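Pyocin S8 (Pseudomonas aeruginosa, PDB 6W0V) is a bacteriocin whose C-terminal nuclease domain, present here in mutant form with its immunity protein, probably kills rival cells by cutting their DNA. Local coordinates at residues Q51-V56 and Y94-V99. The protein carries 1 engineered substitution. Sequence-based numbering, arbitrary orientation.
Engineered in segment 94-99: Ala95 (natural residue Glu).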
loop_
_atom_site.group_PDB
_atom_site.type_symbol
_atom_site.label_atom_id
_atom_site.label_comp_id
_atom_site.label_asym_id
_atom_site.label_seq_id
_atom_site.Cartn_x
_atom_site.Cartn_y
_atom_site.Cartn_z
ATOM N N GLN A 51 -6.324 1.070 11.534
ATOM C CA GLN A 51 -5.954 0.164 12.631
ATOM C C GLN A 51 -5.654 -1.201 12.034
ATOM O O GLN A 51 -4.801 -1.902 12.548
ATOM C CB GLN A 51 -7.070 0.121 13.655
ATOM C CG GLN A 51 -7.234 1.458 14.346
ATOM C CD GLN A 51 -8.081 1.320 15.578
ATOM O OE1 GLN A 51 -7.989 0.322 16.287
ATOM N NE2 GLN A 51 -8.928 2.311 15.805
ATOM N N PHE A 52 -6.360 -1.546 10.972
ATOM C CA PHE A 52 -6.162 -2.809 10.238
ATOM C C PHE A 52 -4.710 -2.866 9.772
ATOM O O PHE A 52 -3.960 -3.791 10.108
ATOM C CB PHE A 52 -7.161 -2.840 9.093
ATOM C CG PHE A 52 -7.054 -4.038 8.209
ATOM C CD1 PHE A 52 -6.060 -4.124 7.253
ATOM C CD2 PHE A 52 -7.961 -5.071 8.338
ATOM C CE1 PHE A 52 -5.990 -5.227 6.428
ATOM C CE2 PHE A 52 -7.894 -6.171 7.511
ATOM C CZ PHE A 52 -6.905 -6.249 6.562
ATOM N N TRP A 53 -4.317 -1.857 9.024
ATOM C CA TRP A 53 -2.965 -1.886 8.430
ATOM C C TRP A 53 -1.921 -1.692 9.512
ATOM O O TRP A 53 -0.860 -2.286 9.381
ATOM C CB TRP A 53 -2.847 -0.860 7.325
ATOM C CG TRP A 53 -3.632 -1.302 6.142
ATOM C CD1 TRP A 53 -4.702 -0.674 5.594
ATOM C CD2 TRP A 53 -3.462 -2.524 5.411
ATOM N NE1 TRP A 53 -5.178 -1.393 4.541
ATOM C CE2 TRP A 53 -4.438 -2.533 4.400
ATOM C CE3 TRP A 53 -2.556 -3.583 5.473
ATOM C CZ2 TRP A 53 -4.530 -3.556 3.463
ATOM C CZ3 TRP A 53 -2.655 -4.600 4.556
ATOM C CH2 TRP A 53 -3.632 -4.588 3.568
ATOM N N VAL A 54 -2.215 -0.907 10.537
ATOM C CA VAL A 54 -1.291 -0.776 11.689
ATOM C C VAL A 54 -1.099 -2.155 12.300
ATOM O O VAL A 54 0.020 -2.519 12.616
ATOM C CB VAL A 54 -1.801 0.239 12.714
ATOM C CG1 VAL A 54 -1.087 0.116 14.046
ATOM C CG2 VAL A 54 -1.692 1.645 12.164
ATOM N N ALA A 55 -2.175 -2.907 12.468
ATOM C CA ALA A 55 -2.105 -4.244 13.076
ATOM C C ALA A 55 -1.260 -5.138 12.176
ATOM O O ALA A 55 -0.461 -5.903 12.695
ATOM C CB ALA A 55 -3.490 -4.782 13.276
ATOM N N VAL A 56 -1.452 -5.034 10.863
ATOM C CA VAL A 56 -0.682 -5.852 9.895
ATOM C C VAL A 56 0.788 -5.490 10.077
ATOM O O VAL A 56 1.608 -6.404 10.230
ATOM C CB VAL A 56 -1.149 -5.625 8.451
ATOM C CG1 VAL A 56 -0.209 -6.289 7.463
ATOM C CG2 VAL A 56 -2.567 -6.111 8.242
ATOM N N TYR A 94 -3.855 -2.148 -1.735
ATOM C CA TYR A 94 -4.647 -3.304 -1.280
ATOM C C TYR A 94 -5.973 -2.776 -0.766
ATOM O O TYR A 94 -5.991 -1.837 0.026
ATOM C CB TYR A 94 -3.887 -4.098 -0.236
ATOM C CG TYR A 94 -2.859 -4.963 -0.890
ATOM C CD1 TYR A 94 -3.239 -6.093 -1.587
ATOM C CD2 TYR A 94 -1.527 -4.597 -0.893
ATOM C CE1 TYR A 94 -2.308 -6.890 -2.218
ATOM C CE2 TYR A 94 -0.582 -5.386 -1.512
ATOM C CZ TYR A 94 -0.974 -6.530 -2.178
ATOM O OH TYR A 94 -0.060 -7.316 -2.797
ATOM N N ALA A 95 -7.038 -3.335 -1.307
ATOM C CA ALA A 95 -8.413 -2.936 -0.978
ATOM C C ALA A 95 -8.917 -3.895 0.088
ATOM O O ALA A 95 -8.635 -5.089 0.008
ATOM C CB ALA A 95 -9.265 -2.962 -2.209
ATOM N N ILE A 96 -9.573 -3.353 1.095
ATOM C CA ILE A 96 -10.360 -4.190 2.026
ATOM C C ILE A 96 -11.772 -4.204 1.466
ATOM O O ILE A 96 -12.398 -3.146 1.459
ATOM C CB ILE A 96 -10.285 -3.635 3.447
ATOM C CG1 ILE A 96 -8.839 -3.528 3.928
ATOM C CG2 ILE A 96 -11.139 -4.484 4.365
ATOM C CD1 ILE A 96 -8.681 -2.722 5.181
ATOM N N HIS A 97 -12.182 -5.346 0.935
ATOM C CA HIS A 97 -13.454 -5.510 0.203
ATOM C C HIS A 97 -14.494 -6.041 1.173
ATOM O O HIS A 97 -14.185 -6.963 1.932
ATOM C CB HIS A 97 -13.274 -6.456 -0.975
ATOM C CG HIS A 97 -14.557 -6.757 -1.653
ATOM N ND1 HIS A 97 -15.290 -5.775 -2.290
ATOM C CD2 HIS A 97 -15.243 -7.910 -1.788
ATOM C CE1 HIS A 97 -16.372 -6.319 -2.804
ATOM N NE2 HIS A 97 -16.368 -7.623 -2.505
ATOM N N HIS A 98 -15.678 -5.452 1.137
ATOM C CA HIS A 98 -16.866 -5.969 1.850
ATOM C C HIS A 98 -17.526 -7.013 0.962
ATOM O O HIS A 98 -18.056 -6.626 -0.090
ATOM C CB HIS A 98 -17.787 -4.820 2.194
ATOM C CG HIS A 98 -17.202 -3.996 3.274
ATOM N ND1 HIS A 98 -16.437 -2.888 3.013
ATOM C CD2 HIS A 98 -17.236 -4.147 4.612
ATOM C CE1 HIS A 98 -16.055 -2.361 4.158
ATOM N NE2 HIS A 98 -16.543 -3.109 5.152
ATOM N N VAL A 99 -17.431 -8.279 1.356
ATOM C CA VAL A 99 -17.895 -9.434 0.538
ATOM C C VAL A 99 -19.387 -9.249 0.283
ATOM O O VAL A 99 -19.809 -9.294 -0.886
ATOM C CB VAL A 99 -17.597 -10.777 1.222
ATOM C CG1 VAL A 99 -18.217 -11.938 0.461
ATOM C CG2 VAL A 99 -16.104 -10.980 1.381
HETATM O O HOH W 1 -6.971 -0.810 2.325
#
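Phe52 turns one face of its ring to Ile96, and the terminal methyl CD1 of the isoleucine settles on it. This is a CH-pi contact: Ile96 CD1 lies 3.7 Å from the centroid of the Phe52 ring. The methyl stands 15° off the ring normal. The two side chains approach from opposite directions, Phe52 with CG anti to its own backbone N (chi1 178°) and Ile96 with an extended chi2 of 167° that carries the methyl forward from the strand. Isoleucine suits this place because its CG1-CD1 arm is long enough to bring a methyl onto the ring across a helix and a strand whose CA atoms, at Phe52 and Ile96, stand 9.3 Å apart.

One residue further on, Trp53 does two jobs. Its indole slides past Ile96 in the opposite sense, with NE1 3.8 Å from Ile96 CD1, while the CZ2-CH2 side of the six-membered ring meets the CB of Tyr94. The rest of the Tyr94 side chain leads away from the helix, and Tyr94 also packs on Tyr52 of the immunity protein. Being amphipathic, the indole also disposes of a buried N-H: Trp53 NE1 donates to a water 2.9 Å away in the plane of the ring, and this water donates in turn to Tyr94 O at 2.7 Å. Phe52 CD1 sits over the centre of the Trp53 ring system, so the two neighbouring aromatics pack against each other.

The residue preceding Ile96, the engineered Ala95, points away from the helix. Val116 of the adjacent strand 114-117 also touches Phe52, so helix 45-57 packs against a face of the small antiparallel sheet. Strands 95-98 and 114-117 followed by helix 119-122 form the beta-beta-alpha His-Me finger (HNH) motif of colicin-type DNases.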